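Local coordinates for protein BauA (Acinetobacter baumannii, PDB 6H7F) that probably acts as an outer-membrane TonB-dependent receptor that takes up ferric acinetobactin-type siderophores, at residues A[314-319]-A[406-411]; A[336-341]-A[379-384]; A[98-103]-A[254-259]. All coordinates share one frame; numbering follows the deposited sequence.

Overall arrangement
The three contacts line one bound siderophore cluster, and all of them touch FV8, the oxazoline hydroxamate. Contacts 1 and 2 have centres about 6 Å apart and reach neighbouring barrel strands, 302-318 and 331-358, probably linked by a hydrogen bond from Tyr317 N to Leu339 O (2.8 Å). Contact 2 is nested within the long loop of chain that contact 1 closes. Contact 3 lies about 16 Å from each of the others, centre to centre, and brings in the plug; it meets contact 1 where Tyr317 and Tyr315 pack on Val254, Arg256 and Trp100. A ferric ion is about 4 Å from the side chains of both Leu339 and Arg256.

Contact 1: A[314-319]-A[406-411]; sequences EYKYNG and PEFTPP. With FV8 ((4~{S},5~{R})-2-[2,3-bis(oxidanyl)phenyl]-~{N}-[2-(1~{H}-imidazol-4-yl)ethyl]-5-methyl-~{N}-oxidanyl-4,5-dihydro-1,3-oxazole-4-carboxamide), chain E.
Asn318 holds the 406-411 loop by a single hydrogen bond: its ND2 donates to Pro406 O at 2.9 Å, almost straight at 163°. The acceptor lies in the plane of the amide, and the N-H approaches nearly along the C=O axis. CG of Asn318 stands anti to the backbone N (chi1 -168°), which carries the amide out from the strand toward Pro406. The other end of the amide, OD1, accepts from Gln338 NE2, so both ends have partners and the rotation of the flat group is fixed.

Apolar contacts come mainly from Phe408, whose ring atoms CD1, CE1 and CZ meet Asn318, Tyr317 and Lys316 in turn. Its CZ meets Lys316 CB at 3.8 Å, the two side chains crossing at about a right angle, and its CD1 meets Asn318 CB at the same 3.8 Å. Between them Tyr317 O sits near the ring plane at the edge, 3.3 Å from Phe408 CE1. Pro410 CD rests over the centre of one face of this ring, so the loop folds back on its own aromatic.

Toward the ligand, Tyr315 OH donates to FV8 O, the hydroxamate carbonyl, at 2.7 Å. FV8 C lies over one face of the Tyr317 ring, and Tyr317 CE1 is 3.5 Å from the FV8 methyl CG2, while the Tyr317 hydroxyl is hydrogen-bonded to Ala320 O.

Strand 302-318 is flanked by strand 282-297, through backbone bonds of Lys316 with Glu284 and Asn318 with Ser282, and by strand 331-358. The 406-411 loop, which leads into strand 412-431, lies across the face bearing Lys316 and Asn318; Tyr315 and Tyr317 point to the siderophore.

Contact 2: A[336-341]-A[379-384]; sequences LGQLAF and YGYRII. With FV8 ((4~{S},5~{R})-2-[2,3-bis(oxidanyl)phenyl]-~{N}-[2-(1~{H}-imidazol-4-yl)ethyl]-5-methyl-~{N}-oxidanyl-4,5-dihydro-1,3-oxazole-4-carboxamide), chain E.
Tyr379 and Ala340 form a hydrogen-bonded antiparallel pair with two nearly straight bonds, Ala340 N to Tyr379 O and Tyr379 N to Ala340 O, each 2.7 Å. Two residues along, at the next hydrogen-bonded pair, Tyr381 N donates to Gln338 O at 2.8 Å, while the return bond from Gln338 N is long and weak. Between these pairs Gly380 faces Leu339, and with no side chain on Gly380 the catechol carbon CAF of FV8 lies 4.0 Å from its CA.

Leu339 packs against the oxazoline, CB being 3.4 Å from FV8 OG1. Arg382 lays one face of its guanidinium over catechol carbon CAG. On the other side of the sheet, Gln338 and Tyr381 run alongside each other, with OE1 at the ring edge, 3.4 Å from CD2. The Ile384 side chain crosses that of Gln338 at about a right angle, CD1 being 3.7 Å from Gln338 CG.

Further out, NE2 of Gln338 donates to Asn318 OD1 and Glu407 O, and OE1 accepts from Thr409 N, so strand 302-318 and the 406-411 loop together fix the amide. Tyr381 OH is hydrogen-bonded to Thr409 OG1. The pairing is that of a long beta hairpin, strands 331-358 and 361-381, of the up-and-down antiparallel barrel of TonB-dependent receptors, here forming a wall of the siderophore pocket.

Contact 3: A[98-103]-A[254-259]; sequences GGWSEN and VTRGVN. With FV8 ((4~{S},5~{R})-2-[2,3-bis(oxidanyl)phenyl]-~{N}-[2-(1~{H}-imidazol-4-yl)ethyl]-5-methyl-~{N}-oxidanyl-4,5-dihydro-1,3-oxazole-4-carboxamide), chain E; OPZ (~{N}-[(4~{S},5~{R})-2-[2-(1~{H}-imidazol-4-yl)ethyl]-5-methyl-3-oxidanylidene-1,2-oxazolidin-4-yl]-2,3-bis(oxidanyl)benzamide), chain G.
Gly98 O takes one hydrogen bond, from Thr255 N (2.9 Å, 167°), which arrives above the carbonyl plane and not on a lone pair, and a C-H...O contact from Val254 CA at 3.4 Å. The methyls Val254 CG2 and Thr255 CG2 close in around the same oxygen. Gly98 has a positive phi, a backbone shape glycine adopts easily.

Beyond this, Val254 CG2 packs on Trp100 CB at 4.0 Å. The indole then reaches toward Arg256, chi1 of 49° setting CG between the backbone N and the carbonyl carbon. Arg256 NH1 comes to 3.5 Å from Trp100 NE1; both are donors, so no bond joins them, and the guanidinium and indole planes stand about 50° apart. A water links the two residues instead, accepting from Trp100 NE1 and donating to Arg256 O.

Both side chains serve the ligands. One face of the indole carries the ethylene linker of FV8, with CZ3 3.6 Å from CAK, while Ser101 OG lies over the opposite face. In the guanidinium plane, NH1 donates to the hydroxamate oxygen OAE of FV8 (2.9 Å), and NH2 to the catechol oxygen OAD of OPZ (2.8 Å). NE donates to Ser321 O, which steadies the group. The nearby positive charge would probably favour ionised oxygens in the ferric complex.

The 98-103 loop belongs to the plug, between strands 91-92 and 105-106; the other segment follows barrel strand 238-252. Their junction is backed by Val283 of strand 282-297 and by Tyr315 and Tyr317 of strand 302-318.

Contact 1: A[314-319]-A[406-411]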
loop_
_atom_site.group_PDB
_atom_site.type_symbol
_atom_site.label_atom_id
_atom_site.label_comp_id
_atom_site.label_asym_id
_atom_site.label_seq_id
_atom_site.Cartn_x
_atom_site.Cartn_y
_atom_site.Cartn_z
ATOM N N GLU A 314 18.600 -30.073 17.188
ATOM C CA GLU A 314 17.392 -30.312 17.993
ATOM C C GLU A 314 16.204 -29.598 17.340
ATOM O O GLU A 314 16.184 -28.373 17.257
ATOM C CB GLU A 314 17.588 -29.829 19.430
ATOM C CG GLU A 314 18.809 -30.428 20.118
ATOM C CD GLU A 314 19.176 -29.800 21.462
ATOM O OE1 GLU A 314 18.393 -28.980 21.980
ATOM O OE2 GLU A 314 20.246 -30.121 21.977
ATOM N N TYR A 315 15.252 -30.392 16.845
ATOM C CA TYR A 315 14.005 -29.928 16.232
ATOM C C TYR A 315 12.837 -30.211 17.172
ATOM O O TYR A 315 12.724 -31.324 17.726
ATOM C CB TYR A 315 13.743 -30.658 14.915
ATOM C CG TYR A 315 12.440 -30.336 14.219
ATOM C CD1 TYR A 315 12.358 -29.330 13.275
ATOM C CD2 TYR A 315 11.296 -31.079 14.461
ATOM C CE1 TYR A 315 11.177 -29.050 12.606
ATOM C CE2 TYR A 315 10.117 -30.833 13.787
ATOM C CZ TYR A 315 10.055 -29.810 12.856
ATOM O OH TYR A 315 8.887 -29.551 12.200
ATOM N N LYS A 316 11.970 -29.208 17.325
ATOM C CA LYS A 316 10.715 -29.344 18.087
ATOM C C LYS A 316 9.585 -28.629 17.345
ATOM O O LYS A 316 9.745 -27.478 16.914
ATOM C CB LYS A 316 10.879 -28.763 19.490
ATOM C CG LYS A 316 11.828 -29.525 20.406
ATOM C CD LYS A 316 12.232 -28.717 21.643
ATOM C CE LYS A 316 12.697 -29.560 22.809
ATOM N NZ LYS A 316 13.727 -30.539 22.399
ATOM N N TYR A 317 8.449 -29.315 17.216
ATOM C CA TYR A 317 7.274 -28.785 16.530
ATOM C C TYR A 317 6.024 -29.155 17.321
ATOM O O TYR A 317 5.807 -30.325 17.658
ATOM C CB TYR A 317 7.185 -29.318 15.097
ATOM C CG TYR A 317 5.989 -28.837 14.304
ATOM C CD1 TYR A 317 4.715 -29.322 14.538
ATOM C CD2 TYR A 317 6.143 -27.940 13.269
ATOM C CE1 TYR A 317 3.622 -28.898 13.791
ATOM C CE2 TYR A 317 5.068 -27.506 12.510
ATOM C CZ TYR A 317 3.795 -27.983 12.766
ATOM O OH TYR A 317 2.739 -27.544 11.996
ATOM N N ASN A 318 5.215 -28.136 17.615
ATOM C CA ASN A 318 3.909 -28.298 18.249
ATOM C C ASN A 318 2.879 -27.511 17.425
ATOM O O ASN A 318 2.938 -26.287 17.379
ATOM C CB ASN A 318 3.975 -27.848 19.712
ATOM C CG ASN A 318 2.761 -28.239 20.539
ATOM O OD1 ASN A 318 1.897 -29.004 20.094
ATOM N ND2 ASN A 318 2.710 -27.745 21.768
ATOM N N GLY A 319 1.963 -28.220 16.752
ATOM C CA GLY A 319 0.969 -27.551 15.885
ATOM C C GLY A 319 0.128 -28.517 15.072
ATOM O O GLY A 319 -0.174 -29.619 15.505
ATOM N N PRO A 406 -1.921 -27.646 23.341
ATOM C CA PRO A 406 -1.506 -28.826 24.090
ATOM C C PRO A 406 -0.074 -28.700 24.636
ATOM O O PRO A 406 0.797 -28.197 23.954
ATOM C CB PRO A 406 -1.621 -29.966 23.068
ATOM C CG PRO A 406 -1.518 -29.289 21.715
ATOM C CD PRO A 406 -2.087 -27.898 21.903
ATOM N N GLU A 407 0.135 -29.164 25.870
ATOM C CA GLU A 407 1.454 -29.294 26.452
ATOM C C GLU A 407 2.322 -30.155 25.527
ATOM O O GLU A 407 1.847 -31.146 24.938
ATOM C CB GLU A 407 1.358 -29.906 27.853
ATOM C CG GLU A 407 1.354 -28.875 28.972
ATOM C CD GLU A 407 1.643 -29.444 30.353
ATOM O OE1 GLU A 407 2.260 -30.541 30.430
ATOM O OE2 GLU A 407 1.250 -28.794 31.348
ATOM N N PHE A 408 3.600 -29.786 25.439
ATOM C CA PHE A 408 4.576 -30.494 24.620
ATOM C C PHE A 408 5.161 -31.677 25.397
ATOM O O PHE A 408 6.071 -31.493 26.189
ATOM C CB PHE A 408 5.694 -29.538 24.210
ATOM C CG PHE A 408 6.565 -30.051 23.094
ATOM C CD1 PHE A 408 6.029 -30.291 21.831
ATOM C CD2 PHE A 408 7.913 -30.297 23.302
ATOM C CE1 PHE A 408 6.832 -30.752 20.793
ATOM C CE2 PHE A 408 8.710 -30.773 22.266
ATOM C CZ PHE A 408 8.170 -30.999 21.015
ATOM N N THR A 409 4.660 -32.892 25.128
ATOM C CA THR A 409 5.084 -34.099 25.878
ATOM C C THR A 409 5.259 -35.294 24.938
ATOM O O THR A 409 4.828 -36.401 25.253
ATOM C CB THR A 409 4.049 -34.472 26.950
ATOM O OG1 THR A 409 2.821 -34.771 26.278
ATOM C CG2 THR A 409 3.829 -33.372 27.968
ATOM N N PRO A 410 5.875 -35.128 23.750
ATOM C CA PRO A 410 5.913 -36.212 22.774
ATOM C C PRO A 410 6.717 -37.380 23.332
ATOM O O PRO A 410 7.821 -37.190 23.834
ATOM C CB PRO A 410 6.585 -35.572 21.554
ATOM C CG PRO A 410 7.443 -34.481 22.156
ATOM C CD PRO A 410 6.612 -33.937 23.304
ATOM N N PRO A 411 6.175 -38.613 23.292
ATOM C CA PRO A 411 6.896 -39.777 23.790
ATOM C C PRO A 411 7.888 -40.322 22.750
ATOM O O PRO A 411 7.705 -40.128 21.550
ATOM C CB PRO A 411 5.768 -40.787 24.033
ATOM C CG PRO A 411 4.763 -40.468 22.933
ATOM C CD PRO A 411 4.847 -38.959 22.751
HETATM C CAJ FV8 E . 10.491 -34.972 10.071
HETATM N NAN FV8 E . 10.286 -36.169 10.607
HETATM C CAI FV8 E . 8.932 -36.390 10.597
HETATM N NAO FV8 E . 8.277 -35.320 10.036
HETATM C CAT FV8 E . 9.265 -34.474 9.716
HETATM C CAK FV8 E . 9.084 -33.124 9.055
HETATM C CAL FV8 E . 8.451 -32.124 10.036
HETATM N NAY FV8 E . 7.137 -32.624 10.426
HETATM O OAE FV8 E . 6.433 -33.378 9.523
HETATM C C FV8 E . 6.592 -32.344 11.592
HETATM O O FV8 E . 7.188 -31.630 12.447
HETATM C CA FV8 E . 5.343 -32.992 11.782
HETATM N N FV8 E . 5.527 -34.475 11.687
HETATM C CB FV8 E . 4.764 -32.801 13.170
HETATM C CG2 FV8 E . 3.297 -32.305 13.134
HETATM O OG1 FV8 E . 4.718 -34.106 13.757
HETATM C CAR FV8 E . 5.115 -35.036 12.842
HETATM C CAV FV8 E . 5.212 -36.352 13.155
HETATM C CAH FV8 E . 4.866 -36.771 14.445
HETATM C CAF FV8 E . 4.962 -38.124 14.815
HETATM C CAG FV8 E . 5.439 -39.079 13.898
HETATM C CAS FV8 E . 5.804 -38.655 12.617
HETATM O OAC FV8 E . 6.270 -39.508 11.655
HETATM C CAU FV8 E . 5.697 -37.301 12.280
HETATM O OAD FV8 E . 6.034 -36.912 11.037
#

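Contact 2: A[336-341]-A[379-384]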
loop_
_atom_site.group_PDB
_atom_site.type_symbol
_atom_site.label_atom_id
_atom_site.label_comp_id
_atom_site.label_asym_id
_atom_site.label_seq_id
_atom_site.Cartn_x
_atom_site.Cartn_y
_atom_site.Cartn_z
ATOM N N LEU A 336 -3.792 -32.235 14.798
ATOM C CA LEU A 336 -2.677 -31.738 15.563
ATOM C C LEU A 336 -1.662 -32.868 15.748
ATOM O O LEU A 336 -2.025 -34.056 15.783
ATOM C CB LEU A 336 -3.188 -31.211 16.905
ATOM C CG LEU A 336 -4.312 -30.168 16.819
ATOM C CD1 LEU A 336 -4.736 -29.708 18.199
ATOM C CD2 LEU A 336 -3.897 -28.968 15.979
ATOM N N GLY A 337 -0.388 -32.479 15.840
ATOM C CA GLY A 337 0.706 -33.393 16.044
ATOM C C GLY A 337 1.844 -32.717 16.776
ATOM O O GLY A 337 1.888 -31.501 16.845
ATOM N N GLN A 338 2.746 -33.524 17.342
ATOM C CA GLN A 338 3.975 -33.042 17.952
ATOM C C GLN A 338 5.124 -33.934 17.500
ATOM O O GLN A 338 4.958 -35.160 17.332
ATOM C CB GLN A 338 3.876 -33.039 19.481
ATOM C CG GLN A 338 2.718 -32.206 20.009
ATOM C CD GLN A 338 2.657 -32.154 21.519
ATOM O OE1 GLN A 338 3.248 -32.983 22.220
ATOM N NE2 GLN A 338 1.918 -31.178 22.031
ATOM N N LEU A 339 6.279 -33.310 17.307
ATOM C CA LEU A 339 7.488 -34.012 16.946
ATOM C C LEU A 339 8.680 -33.335 17.628
ATOM O O LEU A 339 8.764 -32.090 17.695
ATOM C CB LEU A 339 7.623 -34.008 15.424
ATOM C CG LEU A 339 8.879 -34.676 14.865
ATOM C CD1 LEU A 339 8.857 -36.183 15.101
ATOM C CD2 LEU A 339 9.013 -34.386 13.372
ATOM N N ALA A 340 9.574 -34.169 18.172
ATOM C CA ALA A 340 10.914 -33.753 18.524
ATOM C C ALA A 340 11.899 -34.782 17.986
ATOM O O ALA A 340 11.621 -35.974 18.018
ATOM C CB ALA A 340 11.032 -33.602 20.015
ATOM N N PHE A 341 13.024 -34.314 17.451
ATOM C CA PHE A 341 14.078 -35.208 17.123
ATOM C C PHE A 341 15.417 -34.530 17.387
ATOM O O PHE A 341 15.540 -33.300 17.294
ATOM C CB PHE A 341 13.912 -35.774 15.709
ATOM C CG PHE A 341 14.013 -34.796 14.567
ATOM C CD1 PHE A 341 15.243 -34.384 14.086
ATOM C CD2 PHE A 341 12.875 -34.363 13.904
ATOM C CE1 PHE A 341 15.329 -33.516 13.000
ATOM C CE2 PHE A 341 12.962 -33.504 12.815
ATOM C CZ PHE A 341 14.188 -33.081 12.361
ATOM N N TYR A 379 10.811 -38.407 18.851
ATOM C CA TYR A 379 9.666 -38.393 19.763
ATOM C C TYR A 379 8.501 -37.715 19.050
ATOM O O TYR A 379 8.707 -36.731 18.346
ATOM C CB TYR A 379 9.983 -37.578 21.025
ATOM C CG TYR A 379 11.302 -37.883 21.683
ATOM C CD1 TYR A 379 12.500 -37.522 21.088
ATOM C CD2 TYR A 379 11.354 -38.526 22.912
ATOM C CE1 TYR A 379 13.717 -37.797 21.690
ATOM C CE2 TYR A 379 12.561 -38.806 23.533
ATOM C CZ TYR A 379 13.750 -38.449 22.916
ATOM O OH TYR A 379 14.946 -38.738 23.517
ATOM N N GLY A 380 7.278 -38.203 19.249
ATOM C CA GLY A 380 6.161 -37.583 18.573
ATOM C C GLY A 380 4.812 -38.187 18.917
ATOM O O GLY A 380 4.711 -39.279 19.474
ATOM N N TYR A 381 3.766 -37.435 18.556
ATOM C CA TYR A 381 2.425 -37.919 18.486
ATOM C C TYR A 381 1.916 -37.768 17.053
ATOM O O TYR A 381 1.995 -36.687 16.485
ATOM C CB TYR A 381 1.498 -37.095 19.377
ATOM C CG TYR A 381 1.668 -37.224 20.870
ATOM C CD1 TYR A 381 1.347 -38.395 21.540
ATOM C CD2 TYR A 381 2.038 -36.122 21.627
ATOM C CE1 TYR A 381 1.437 -38.480 22.923
ATOM C CE2 TYR A 381 2.127 -36.187 23.004
ATOM C CZ TYR A 381 1.831 -37.370 23.656
ATOM O OH TYR A 381 1.919 -37.393 25.016
ATOM N N ARG A 382 1.363 -38.849 16.504
ATOM C CA ARG A 382 0.470 -38.784 15.344
ATOM C C ARG A 382 -0.935 -38.422 15.840
ATOM O O ARG A 382 -1.677 -37.724 15.181
ATOM C CB ARG A 382 0.492 -40.113 14.577
ATOM C CG ARG A 382 1.686 -40.279 13.639
ATOM C CD ARG A 382 1.843 -41.689 13.052
ATOM N NE ARG A 382 2.715 -42.565 13.847
ATOM C CZ ARG A 382 4.017 -42.762 13.619
ATOM N NH1 ARG A 382 4.544 -42.458 12.443
ATOM N NH2 ARG A 382 4.789 -43.258 14.570
ATOM N N ILE A 383 -1.261 -38.886 17.044
ATOM C CA ILE A 383 -2.507 -38.564 17.708
ATOM C C ILE A 383 -2.174 -38.062 19.114
ATOM O O ILE A 383 -1.647 -38.815 19.919
ATOM C CB ILE A 383 -3.423 -39.800 17.757
ATOM C CG1 ILE A 383 -3.798 -40.281 16.352
ATOM C CG2 ILE A 383 -4.645 -39.525 18.611
ATOM C CD1 ILE A 383 -4.604 -41.570 16.343
ATOM N N ILE A 384 -2.476 -36.790 19.391
ATOM C CA ILE A 384 -2.234 -36.230 20.694
ATOM C C ILE A 384 -3.408 -36.584 21.604
ATOM O O ILE A 384 -4.538 -36.253 21.282
ATOM C CB ILE A 384 -2.039 -34.710 20.611
ATOM C CG1 ILE A 384 -0.969 -34.316 19.596
ATOM C CG2 ILE A 384 -1.746 -34.135 21.994
ATOM C CD1 ILE A 384 -0.878 -32.821 19.376
HETATM C CAJ FV8 E . 10.491 -34.972 10.071
HETATM N NAN FV8 E . 10.286 -36.169 10.607
HETATM C CAI FV8 E . 8.932 -36.390 10.597
HETATM N NAO FV8 E . 8.277 -35.320 10.036
HETATM C CAT FV8 E . 9.265 -34.474 9.716
HETATM C CAK FV8 E . 9.084 -33.124 9.055
HETATM C CAL FV8 E . 8.451 -32.124 10.036
HETATM N NAY FV8 E . 7.137 -32.624 10.426
HETATM O OAE FV8 E . 6.433 -33.378 9.523
HETATM C C FV8 E . 6.592 -32.344 11.592
HETATM O O FV8 E . 7.188 -31.630 12.447
HETATM C CA FV8 E . 5.343 -32.992 11.782
HETATM N N FV8 E . 5.527 -34.475 11.687
HETATM C CB FV8 E . 4.764 -32.801 13.170
HETATM C CG2 FV8 E . 3.297 -32.305 13.134
HETATM O OG1 FV8 E . 4.718 -34.106 13.757
HETATM C CAR FV8 E . 5.115 -35.036 12.842
HETATM C CAV FV8 E . 5.212 -36.352 13.155
HETATM C CAH FV8 E . 4.866 -36.771 14.445
HETATM C CAF FV8 E . 4.962 -38.124 14.815
HETATM C CAG FV8 E . 5.439 -39.079 13.898
HETATM C CAS FV8 E . 5.804 -38.655 12.617
HETATM O OAC FV8 E . 6.270 -39.508 11.655
HETATM C CAU FV8 E . 5.697 -37.301 12.280
HETATM O OAD FV8 E . 6.034 -36.912 11.037
HETATM O O HOH W 1 -1.080 -35.873 13.594
HETATM O O HOH W 2 -3.890 -35.218 17.521
#

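Contact 3: A[98-103]-A[254-259]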
loop_
_atom_site.group_PDB
_atom_site.type_symbol
_atom_site.label_atom_id
_atom_site.label_comp_id
_atom_site.label_asym_id
_atom_site.label_seq_id
_atom_site.Cartn_x
_atom_site.Cartn_y
_atom_site.Cartn_z
ATOM N N GLY A 98 7.630 -18.370 7.099
ATOM C CA GLY A 98 7.602 -18.976 8.436
ATOM C C GLY A 98 7.173 -20.438 8.392
ATOM O O GLY A 98 6.495 -20.926 9.283
ATOM N N GLY A 99 7.594 -21.145 7.345
ATOM C CA GLY A 99 7.474 -22.609 7.288
ATOM C C GLY A 99 8.389 -23.280 8.302
ATOM O O GLY A 99 9.223 -22.621 8.914
ATOM N N TRP A 100 8.225 -24.597 8.479
ATOM C CA TRP A 100 9.060 -25.349 9.399
ATOM C C TRP A 100 10.420 -25.667 8.747
ATOM O O TRP A 100 11.329 -26.118 9.430
ATOM C CB TRP A 100 8.347 -26.614 9.902
ATOM C CG TRP A 100 7.748 -27.444 8.819
ATOM C CD1 TRP A 100 6.490 -27.334 8.304
ATOM C CD2 TRP A 100 8.385 -28.507 8.101
ATOM N NE1 TRP A 100 6.293 -28.268 7.329
ATOM C CE2 TRP A 100 7.446 -28.987 7.161
ATOM C CE3 TRP A 100 9.655 -29.085 8.140
ATOM C CZ2 TRP A 100 7.732 -30.036 6.286
ATOM C CZ3 TRP A 100 9.948 -30.108 7.256
ATOM C CH2 TRP A 100 9.002 -30.568 6.340
ATOM N N SER A 101 10.548 -25.403 7.439
ATOM C CA SER A 101 11.854 -25.434 6.739
ATOM C C SER A 101 11.785 -24.580 5.468
ATOM O O SER A 101 10.697 -24.240 4.980
ATOM C CB SER A 101 12.270 -26.851 6.400
ATOM O OG SER A 101 11.618 -27.299 5.223
ATOM N N GLU A 102 12.960 -24.276 4.922
ATOM C CA GLU A 102 13.084 -23.788 3.564
ATOM C C GLU A 102 12.567 -24.867 2.610
ATOM O O GLU A 102 12.510 -26.055 2.951
ATOM C CB GLU A 102 14.535 -23.401 3.262
ATOM C CG GLU A 102 15.077 -22.281 4.154
ATOM C CD GLU A 102 16.368 -21.626 3.662
ATOM O OE1 GLU A 102 16.413 -21.230 2.472
ATOM O OE2 GLU A 102 17.335 -21.537 4.459
ATOM N N ASN A 103 12.174 -24.439 1.414
ATOM C CA ASN A 103 11.721 -25.331 0.394
ATOM C C ASN A 103 12.048 -24.731 -0.973
ATOM O O ASN A 103 11.488 -23.695 -1.360
ATOM C CB ASN A 103 10.226 -25.608 0.506
ATOM C CG ASN A 103 9.770 -26.677 -0.455
ATOM O OD1 ASN A 103 10.414 -27.723 -0.582
ATOM N ND2 ASN A 103 8.679 -26.415 -1.153
ATOM N N VAL A 254 3.882 -20.975 13.042
ATOM C CA VAL A 254 4.528 -21.655 11.905
ATOM C C VAL A 254 3.450 -22.038 10.882
ATOM O O VAL A 254 2.320 -22.368 11.248
ATOM C CB VAL A 254 5.297 -22.895 12.401
ATOM C CG1 VAL A 254 4.364 -23.888 13.079
ATOM C CG2 VAL A 254 6.094 -23.561 11.285
ATOM N N THR A 255 3.805 -21.995 9.601
ATOM C CA THR A 255 2.873 -22.357 8.531
ATOM C C THR A 255 3.162 -23.788 8.060
ATOM O O THR A 255 4.313 -24.142 7.712
ATOM C CB THR A 255 2.883 -21.315 7.399
ATOM O OG1 THR A 255 1.943 -21.712 6.405
ATOM C CG2 THR A 255 4.224 -21.151 6.742
ATOM N N ARG A 256 2.114 -24.619 8.092
ATOM C CA ARG A 256 2.219 -26.061 7.808
ATOM C C ARG A 256 1.515 -26.395 6.486
ATOM O O ARG A 256 1.853 -27.365 5.828
ATOM C CB ARG A 256 1.607 -26.862 8.950
ATOM C CG ARG A 256 1.511 -28.356 8.673
ATOM C CD ARG A 256 2.857 -29.082 8.628
ATOM N NE ARG A 256 2.650 -30.521 8.515
ATOM C CZ ARG A 256 3.588 -31.444 8.684
ATOM N NH1 ARG A 256 4.858 -31.083 8.781
ATOM N NH2 ARG A 256 3.247 -32.726 8.760
ATOM N N GLY A 257 0.522 -25.574 6.121
ATOM C CA GLY A 257 -0.198 -25.708 4.870
ATOM C C GLY A 257 -1.399 -26.622 5.011
ATOM O O GLY A 257 -1.698 -27.106 6.107
ATOM N N VAL A 258 -2.088 -26.859 3.897
ATOM C CA VAL A 258 -3.427 -27.428 3.930
ATOM C C VAL A 258 -3.603 -28.360 2.739
ATOM O O VAL A 258 -2.980 -28.174 1.689
ATOM C CB VAL A 258 -4.509 -26.330 3.940
ATOM C CG1 VAL A 258 -4.336 -25.361 5.100
ATOM C CG2 VAL A 258 -4.549 -25.571 2.636
ATOM N N ASN A 259 -4.476 -29.345 2.916
ATOM C CA ASN A 259 -4.764 -30.377 1.908
ATOM C C ASN A 259 -6.138 -30.116 1.280
ATOM O O ASN A 259 -7.045 -29.575 1.924
ATOM C CB ASN A 259 -4.723 -31.779 2.518
ATOM C CG ASN A 259 -3.324 -32.189 2.933
ATOM O OD1 ASN A 259 -2.344 -31.684 2.387
ATOM N ND2 ASN A 259 -3.224 -33.083 3.911
HETATM C CAJ FV8 E . 10.491 -34.972 10.071
HETATM N NAN FV8 E . 10.286 -36.169 10.607
HETATM C CAI FV8 E . 8.932 -36.390 10.597
HETATM N NAO FV8 E . 8.277 -35.320 10.036
HETATM C CAT FV8 E . 9.265 -34.474 9.716
HETATM C CAK FV8 E . 9.084 -33.124 9.055
HETATM C CAL FV8 E . 8.451 -32.124 10.036
HETATM N NAY FV8 E . 7.137 -32.624 10.426
HETATM O OAE FV8 E . 6.433 -33.378 9.523
HETATM C C FV8 E . 6.592 -32.344 11.592
HETATM O O FV8 E . 7.188 -31.630 12.447
HETATM C CA FV8 E . 5.343 -32.992 11.782
HETATM N N FV8 E . 5.527 -34.475 11.687
HETATM C CB FV8 E . 4.764 -32.801 13.170
HETATM C CG2 FV8 E . 3.297 -32.305 13.134
HETATM O OG1 FV8 E . 4.718 -34.106 13.757
HETATM C CAR FV8 E . 5.115 -35.036 12.842
HETATM C CAV FV8 E . 5.212 -36.352 13.155
HETATM C CAH FV8 E . 4.866 -36.771 14.445
HETATM C CAF FV8 E . 4.962 -38.124 14.815
HETATM C CAG FV8 E . 5.439 -39.079 13.898
HETATM C CAS FV8 E . 5.804 -38.655 12.617
HETATM O OAC FV8 E . 6.270 -39.508 11.655
HETATM C CAU FV8 E . 5.697 -37.301 12.280
HETATM O OAD FV8 E . 6.034 -36.912 11.037
HETATM C CAJ OPZ G . 11.860 -40.350 5.366
HETATM N NAM OPZ G . 11.138 -41.476 5.432
HETATM C CAI OPZ G . 11.377 -42.049 6.617
HETATM N NAO OPZ G . 12.244 -41.281 7.292
HETATM C CAT OPZ G . 12.532 -40.239 6.516
HETATM C CAK OPZ G . 13.502 -39.081 6.891
HETATM C CAL OPZ G . 12.730 -37.914 7.544
HETATM N NAY OPZ G . 11.454 -37.658 6.799
HETATM C C OPZ G . 10.203 -38.024 7.114
HETATM O O OPZ G . 9.889 -38.673 8.114
HETATM O OG1 OPZ G . 11.382 -36.922 5.435
HETATM C CB OPZ G . 10.024 -36.521 5.358
HETATM C CG2 OPZ G . 9.854 -35.187 6.090
HETATM C CA OPZ G . 9.312 -37.666 6.092
HETATM N N OPZ G . 7.977 -37.261 6.579
HETATM C CAQ OPZ G . 6.887 -37.640 5.900
HETATM O OAB OPZ G . 6.963 -38.225 4.829
HETATM C CAV OPZ G . 5.655 -37.181 6.372
HETATM C CAH OPZ G . 4.481 -37.402 5.631
HETATM C CAF OPZ G . 3.252 -36.916 6.087
HETATM C CAG OPZ G . 3.188 -36.182 7.281
HETATM C CAS OPZ G . 4.363 -35.960 7.999
HETATM O OAD OPZ G . 4.415 -35.290 9.162
HETATM C CAU OPZ G . 5.566 -36.454 7.542
HETATM O OAE OPZ G . 6.681 -36.223 8.279
HETATM O O HOH W 3 4.347 -27.883 5.148
#